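Side-chain contacts in transcriptional regulator, LYSR family (Neisseria meningitidis, PDB 4AB5), which probably regulates transcription of methionine biosynthesis genes as a MetR-like, DNA-binding regulator, represented here by its regulatory domain: residues B[51-55]-B[56-60]; B[141-144]-B[145-149]; B[159-162]-B[163-167]. All blocks are in the same frame, centred on the assembly; numbering follows the deposited sequence.

Overall arrangement
The three contacts are local ones, each within a helix or at its end, and they follow one another along the chain. All lie in the LysR substrate-binding domain. Interaction 1 closes helix 50-54 and leads into strand 60-63. It lies across the chain's centre from the other two, about 35 Å from each between centres. Interactions 2 and 3 sit on helices 140-148 and 158-166, with centres about 12 Å apart. These two helices pack together, and strand 154-157 lies between them in the chain. Helix 140-148 also meets the second subunit, whereas no other chain of the assembly touches interactions 1 and 3.

Interaction 1. Residues B[51-55]-B[56-60]; sequences GLLLQ and HRADL
Leu52, in the last turn of helix 50-54, meets Arg57 and Ala58, which follow the helix. Leu52 CD2 lies 3.5 Å from Arg57 CB and also sits over one face of the guanidinium, 3.6 Å above its plane and toward the rim. The arginine chain bends at chi2 (-109°) and again at chi3, which brings its flat end back over this methyl. Gln55 runs alongside Arg57 and points the same way. Its amide plane is 18° from the guanidinium plane, but OE1 and NH1 are poorly angled for a hydrogen bond. Leu52 CB packs 3.9 Å from Ala58 CB. Leu53 CD2 reaches to 3.4 Å from Ala58 O.

The backbone sets these positions. Leu52 O accepts Arg57 N at 2.8 Å and, weakly, Ala58 N. Leu53 O accepts His56 N at 3.1 Å, with the donor above the carbonyl plane. His56 has a positive phi of 59°, which turns the chain out of the helix. Farther on, Asp59 forms a salt bridge with Arg11, and Leu53 packs on Ala187 of strand 171-189. Positive phi with two bonds back into the last turn is a Schellman motif, here joining helix 50-54 to strand 60-63.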
# COMPACT_ATOMS: atom_id res chain seq x y z
N GLY B 51 -3.48 -9.88 21.64
CA GLY B 51 -3.36 -11.32 21.86
C GLY B 51 -1.96 -11.82 21.59
O GLY B 51 -1.43 -12.62 22.37
N LEU B 52 -1.33 -11.32 20.51
CA LEU B 52 0.03 -11.67 20.10
C LEU B 52 1.06 -11.33 21.18
O LEU B 52 2.04 -12.07 21.33
CB LEU B 52 0.41 -10.99 18.79
CG LEU B 52 -0.18 -11.50 17.47
CD1 LEU B 52 0.04 -10.48 16.41
CD2 LEU B 52 0.39 -12.85 17.00
N LEU B 53 0.84 -10.23 21.94
CA LEU B 53 1.70 -9.79 23.05
C LEU B 53 1.65 -10.81 24.18
O LEU B 53 2.70 -11.24 24.67
CB LEU B 53 1.29 -8.41 23.60
CG LEU B 53 1.33 -7.21 22.66
CD1 LEU B 53 0.65 -6.02 23.28
CD2 LEU B 53 2.75 -6.85 22.32
N LEU B 54 0.43 -11.23 24.57
CA LEU B 54 0.19 -12.22 25.62
C LEU B 54 0.83 -13.55 25.21
O LEU B 54 1.44 -14.21 26.04
CB LEU B 54 -1.33 -12.43 25.82
CG LEU B 54 -2.17 -11.21 26.23
CD1 LEU B 54 -3.65 -11.49 26.02
CD2 LEU B 54 -1.94 -10.84 27.67
N GLN B 55 0.75 -13.88 23.91
CA GLN B 55 1.30 -15.10 23.33
C GLN B 55 2.81 -15.05 23.04
O GLN B 55 3.35 -16.04 22.54
CB GLN B 55 0.50 -15.49 22.07
CG GLN B 55 -0.87 -16.05 22.38
CD GLN B 55 -1.73 -16.22 21.16
OE1 GLN B 55 -1.31 -15.97 20.02
NE2 GLN B 55 -2.96 -16.65 21.37
N HIS B 56 3.49 -13.92 23.36
CA HIS B 56 4.93 -13.69 23.13
C HIS B 56 5.32 -13.80 21.63
O HIS B 56 6.46 -14.10 21.28
CB HIS B 56 5.81 -14.56 24.04
CG HIS B 56 5.77 -14.14 25.47
ND1 HIS B 56 6.84 -13.50 26.06
CD2 HIS B 56 4.79 -14.28 26.39
CE1 HIS B 56 6.48 -13.28 27.32
NE2 HIS B 56 5.25 -13.72 27.56
N ARG B 57 4.34 -13.52 20.77
CA ARG B 57 4.48 -13.55 19.32
C ARG B 57 4.81 -12.16 18.78
O ARG B 57 5.16 -12.03 17.60
CB ARG B 57 3.19 -14.09 18.69
CG ARG B 57 2.81 -15.51 19.10
CD ARG B 57 2.97 -16.54 18.00
NE ARG B 57 2.16 -16.25 16.81
CZ ARG B 57 0.89 -16.59 16.65
NH1 ARG B 57 0.24 -17.22 17.63
NH2 ARG B 57 0.25 -16.29 15.53
N ALA B 58 4.69 -11.12 19.64
CA ALA B 58 4.96 -9.71 19.34
C ALA B 58 5.38 -8.98 20.62
O ALA B 58 4.99 -9.40 21.71
CB ALA B 58 3.73 -9.04 18.73
N ASP B 59 6.16 -7.89 20.49
CA ASP B 59 6.69 -7.10 21.61
C ASP B 59 6.00 -5.73 21.79
O ASP B 59 5.96 -5.21 22.91
CB ASP B 59 8.21 -6.95 21.51
CG ASP B 59 8.92 -8.26 21.22
OD1 ASP B 59 9.11 -9.05 22.16
OD2 ASP B 59 9.26 -8.50 20.04
N LEU B 60 5.42 -5.19 20.71
CA LEU B 60 4.68 -3.93 20.74
C LEU B 60 3.55 -3.98 19.72
O LEU B 60 3.75 -4.48 18.60
CB LEU B 60 5.62 -2.74 20.46
CG LEU B 60 5.11 -1.33 20.74
CD1 LEU B 60 6.22 -0.47 21.28
CD2 LEU B 60 4.56 -0.69 19.46

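Interaction 2. Residues B[141-144]-B[145-149]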
# COMPACT_ATOMS: atom_id res chain seq x y z
N ILE B 141 -4.10 5.10 -2.22
CA ILE B 141 -4.02 5.75 -3.53
C ILE B 141 -5.14 5.27 -4.47
O ILE B 141 -5.68 6.08 -5.23
CB ILE B 141 -2.60 5.69 -4.15
CG1 ILE B 141 -2.13 4.24 -4.41
CG2 ILE B 141 -1.60 6.48 -3.29
CD1 ILE B 141 -0.85 4.11 -5.25
N ALA B 142 -5.52 3.98 -4.37
CA ALA B 142 -6.60 3.39 -5.16
C ALA B 142 -7.96 3.82 -4.60
O ALA B 142 -8.86 4.10 -5.39
CB ALA B 142 -6.47 1.88 -5.19
N ILE B 143 -8.10 3.91 -3.25
CA ILE B 143 -9.32 4.39 -2.59
C ILE B 143 -9.67 5.80 -3.09
O ILE B 143 -10.79 6.02 -3.55
CB ILE B 143 -9.27 4.31 -1.03
CG1 ILE B 143 -9.24 2.82 -0.56
CG2 ILE B 143 -10.46 5.07 -0.39
CD1 ILE B 143 -9.05 2.59 0.94
N ILE B 144 -8.69 6.74 -3.04
CA ILE B 144 -8.84 8.12 -3.48
C ILE B 144 -9.25 8.23 -4.94
O ILE B 144 -10.18 8.98 -5.23
CB ILE B 144 -7.61 9.01 -3.06
CG1 ILE B 144 -7.80 9.51 -1.62
CG2 ILE B 144 -7.37 10.21 -4.01
CD1 ILE B 144 -6.90 8.94 -0.68
N GLN B 145 -8.62 7.44 -5.84
CA GLN B 145 -8.97 7.47 -7.27
C GLN B 145 -10.36 6.94 -7.56
O GLN B 145 -11.03 7.44 -8.45
CB GLN B 145 -7.92 6.79 -8.15
CG GLN B 145 -6.57 7.50 -8.20
CD GLN B 145 -6.63 8.96 -8.59
OE1 GLN B 145 -7.37 9.37 -9.49
NE2 GLN B 145 -5.82 9.78 -7.95
N LEU B 146 -10.82 5.95 -6.76
CA LEU B 146 -12.15 5.37 -6.85
C LEU B 146 -13.19 6.39 -6.35
O LEU B 146 -14.24 6.56 -6.99
CB LEU B 146 -12.23 4.07 -6.04
CG LEU B 146 -11.60 2.82 -6.67
CD1 LEU B 146 -11.61 1.69 -5.68
CD2 LEU B 146 -12.32 2.41 -7.94
N VAL B 147 -12.88 7.09 -5.24
CA VAL B 147 -13.74 8.14 -4.68
C VAL B 147 -13.88 9.29 -5.72
O VAL B 147 -14.99 9.69 -6.04
CB VAL B 147 -13.27 8.61 -3.27
CG1 VAL B 147 -14.09 9.80 -2.78
CG2 VAL B 147 -13.35 7.48 -2.24
N ALA B 148 -12.74 9.76 -6.27
CA ALA B 148 -12.65 10.83 -7.28
C ALA B 148 -13.42 10.54 -8.57
O ALA B 148 -13.89 11.47 -9.24
CB ALA B 148 -11.19 11.12 -7.60
N SER B 149 -13.53 9.24 -8.92
CA SER B 149 -14.24 8.76 -10.12
C SER B 149 -15.73 8.49 -9.83
O SER B 149 -16.43 7.93 -10.67
CB SER B 149 -13.56 7.50 -10.65
OG SER B 149 -12.18 7.73 -10.92
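Helix 140-148 carries this contact, and its backbone ladder runs from Gln145 N on Ile141 O to Ala148 N on Ile144 O. The bond of Val147 N to Ile143 O is 2.9 Å long, with the C=O...N angle at 160°. Val147 CG2 lies 4.2 Å from Ile143 CG2, and the two side chains cross. Ile143 CG2 is anti to its own backbone N, which directs this branch down the helix toward Val147. Both residues pack on Ile109 of strand 108-110 and Ala154 of strand 154-157.

Leu146 CG rests 3.3 Å from Ala142 O, and Gln145 CG lies 3.4 Å from Ile141 O. Gln145 OE1 takes a hydrogen bond from Arg31 of the second subunit. Ser149 leaves helical angles, and its OG returns to Gln145 O at 2.7 Å. That hydroxyl also has a weak bond with the same Arg31, so two polar groups from neighbouring turns meet one arginine across the interface. Ile141, Leu146 and Ala148 pack on the second subunit as well. This is a short alpha helix with regular i to i+4 bonding, packed on strands 108-110 and 154-157 and meeting the dimer partner with both polar and apolar residues.

Interaction 3. Residues B[159-162]-B[163-167]; sequences WTVM and PYLEK
Val161 O receives two weak hydrogen bonds, from Tyr164 N at 3.0 Å and from Leu165 N at 3.4 Å. Leu165 N also bonds to Met162 O at 3.3 Å, from above the carbonyl plane. Pro163 has no N-H to give, and Tyr164 N also makes no i to i-4 bond. The helix is kinked and weakly bonded here. Pro163 CD lies 3.3 Å from Thr160 O. The same oxygen, together with Val161 O, lies at the edge of the Tyr164 ring and near its plane, with Thr160 O 3.4 Å from Tyr164 CE2.

Apolar packing joins the turns. Val161 CG1, anti to its backbone N (chi1 164°), meets Leu165 CG at 3.8 Å as the two side chains cross. Met162 is a selenomethionine. Its chain bends at chi2 and chi3, which carries CE to 3.5 Å from Glu166 OE2.

One side of helix 158-166 packs on the fold. Trp159 meets Tyr80 edge-to-face. Val161 lies against Val83 and Ile85 of strand 72-86, and both Val161 and Leu165 touch His172 of strand 171-189. Tyr164 lies on helix 140-148 through Ile141 and Ile144.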
# COMPACT_ATOMS: atom_id res chain seq x y z
N TRP B 159 -5.00 13.77 7.97
CA TRP B 159 -3.60 13.84 7.52
C TRP B 159 -3.31 13.06 6.22
O TRP B 159 -2.51 13.53 5.41
CB TRP B 159 -2.61 13.49 8.65
CG TRP B 159 -2.78 12.12 9.23
CD1 TRP B 159 -3.47 11.79 10.36
CD2 TRP B 159 -2.23 10.90 8.72
NE1 TRP B 159 -3.39 10.44 10.58
CE2 TRP B 159 -2.66 9.86 9.58
CE3 TRP B 159 -1.43 10.57 7.61
CZ2 TRP B 159 -2.30 8.52 9.37
CZ3 TRP B 159 -1.08 9.25 7.40
CH2 TRP B 159 -1.51 8.24 8.27
N THR B 160 -3.97 11.90 6.01
CA THR B 160 -3.83 11.05 4.81
C THR B 160 -4.47 11.75 3.59
O THR B 160 -3.91 11.70 2.49
CB THR B 160 -4.55 9.69 5.02
OG1 THR B 160 -4.40 9.23 6.36
CG2 THR B 160 -4.07 8.63 4.05
N VAL B 161 -5.66 12.32 3.79
CA VAL B 161 -6.51 12.99 2.81
C VAL B 161 -5.88 14.29 2.28
O VAL B 161 -6.00 14.57 1.08
CB VAL B 161 -7.93 13.19 3.43
CG1 VAL B 161 -8.77 14.21 2.67
CG2 VAL B 161 -8.66 11.86 3.52
N MSE B 162 -5.24 15.08 3.16
CA MSE B 162 -4.62 16.38 2.86
C MSE B 162 -3.83 16.53 1.53
O MSE B 162 -4.19 17.44 0.79
CB MSE B 162 -3.90 16.97 4.08
CG MSE B 162 -3.90 18.49 4.11
SE MSE B 162 -2.12 19.20 4.59
CE MSE B 162 -0.99 18.37 3.14
N PRO B 163 -2.85 15.66 1.13
CA PRO B 163 -2.19 15.86 -0.19
C PRO B 163 -3.12 15.76 -1.40
O PRO B 163 -2.86 16.39 -2.43
CB PRO B 163 -1.14 14.74 -0.24
CG PRO B 163 -0.94 14.32 1.15
CD PRO B 163 -2.25 14.52 1.86
N TYR B 164 -4.20 14.98 -1.29
CA TYR B 164 -5.16 14.76 -2.38
C TYR B 164 -6.19 15.88 -2.58
O TYR B 164 -6.77 15.98 -3.66
CB TYR B 164 -5.81 13.37 -2.24
CG TYR B 164 -4.77 12.28 -2.09
CD1 TYR B 164 -4.02 11.84 -3.18
CD2 TYR B 164 -4.49 11.72 -0.85
CE1 TYR B 164 -3.07 10.84 -3.05
CE2 TYR B 164 -3.53 10.72 -0.70
CZ TYR B 164 -2.82 10.29 -1.80
OH TYR B 164 -1.87 9.31 -1.67
N LEU B 165 -6.40 16.72 -1.55
CA LEU B 165 -7.30 17.86 -1.60
C LEU B 165 -6.66 18.93 -2.47
O LEU B 165 -7.35 19.63 -3.22
CB LEU B 165 -7.58 18.43 -0.20
CG LEU B 165 -8.18 17.48 0.83
CD1 LEU B 165 -7.97 18.00 2.23
CD2 LEU B 165 -9.66 17.26 0.58
N GLU B 166 -5.32 19.03 -2.39
CA GLU B 166 -4.47 19.97 -3.14
C GLU B 166 -4.52 19.66 -4.64
O GLU B 166 -4.52 20.59 -5.45
CB GLU B 166 -3.02 19.90 -2.63
CG GLU B 166 -2.87 20.09 -1.12
CD GLU B 166 -1.46 20.03 -0.54
OE1 GLU B 166 -0.60 19.30 -1.10
OE2 GLU B 166 -1.23 20.67 0.51
N LYS B 167 -4.61 18.36 -5.00
CA LYS B 167 -4.67 17.86 -6.37
C LYS B 167 -6.09 17.93 -6.97
O LYS B 167 -6.27 17.67 -8.16
CB LYS B 167 -4.07 16.44 -6.47
CG LYS B 167 -2.69 16.32 -5.81
CD LYS B 167 -1.95 15.07 -6.23
CE LYS B 167 -0.73 14.82 -5.37
NZ LYS B 167 -1.08 14.10 -4.11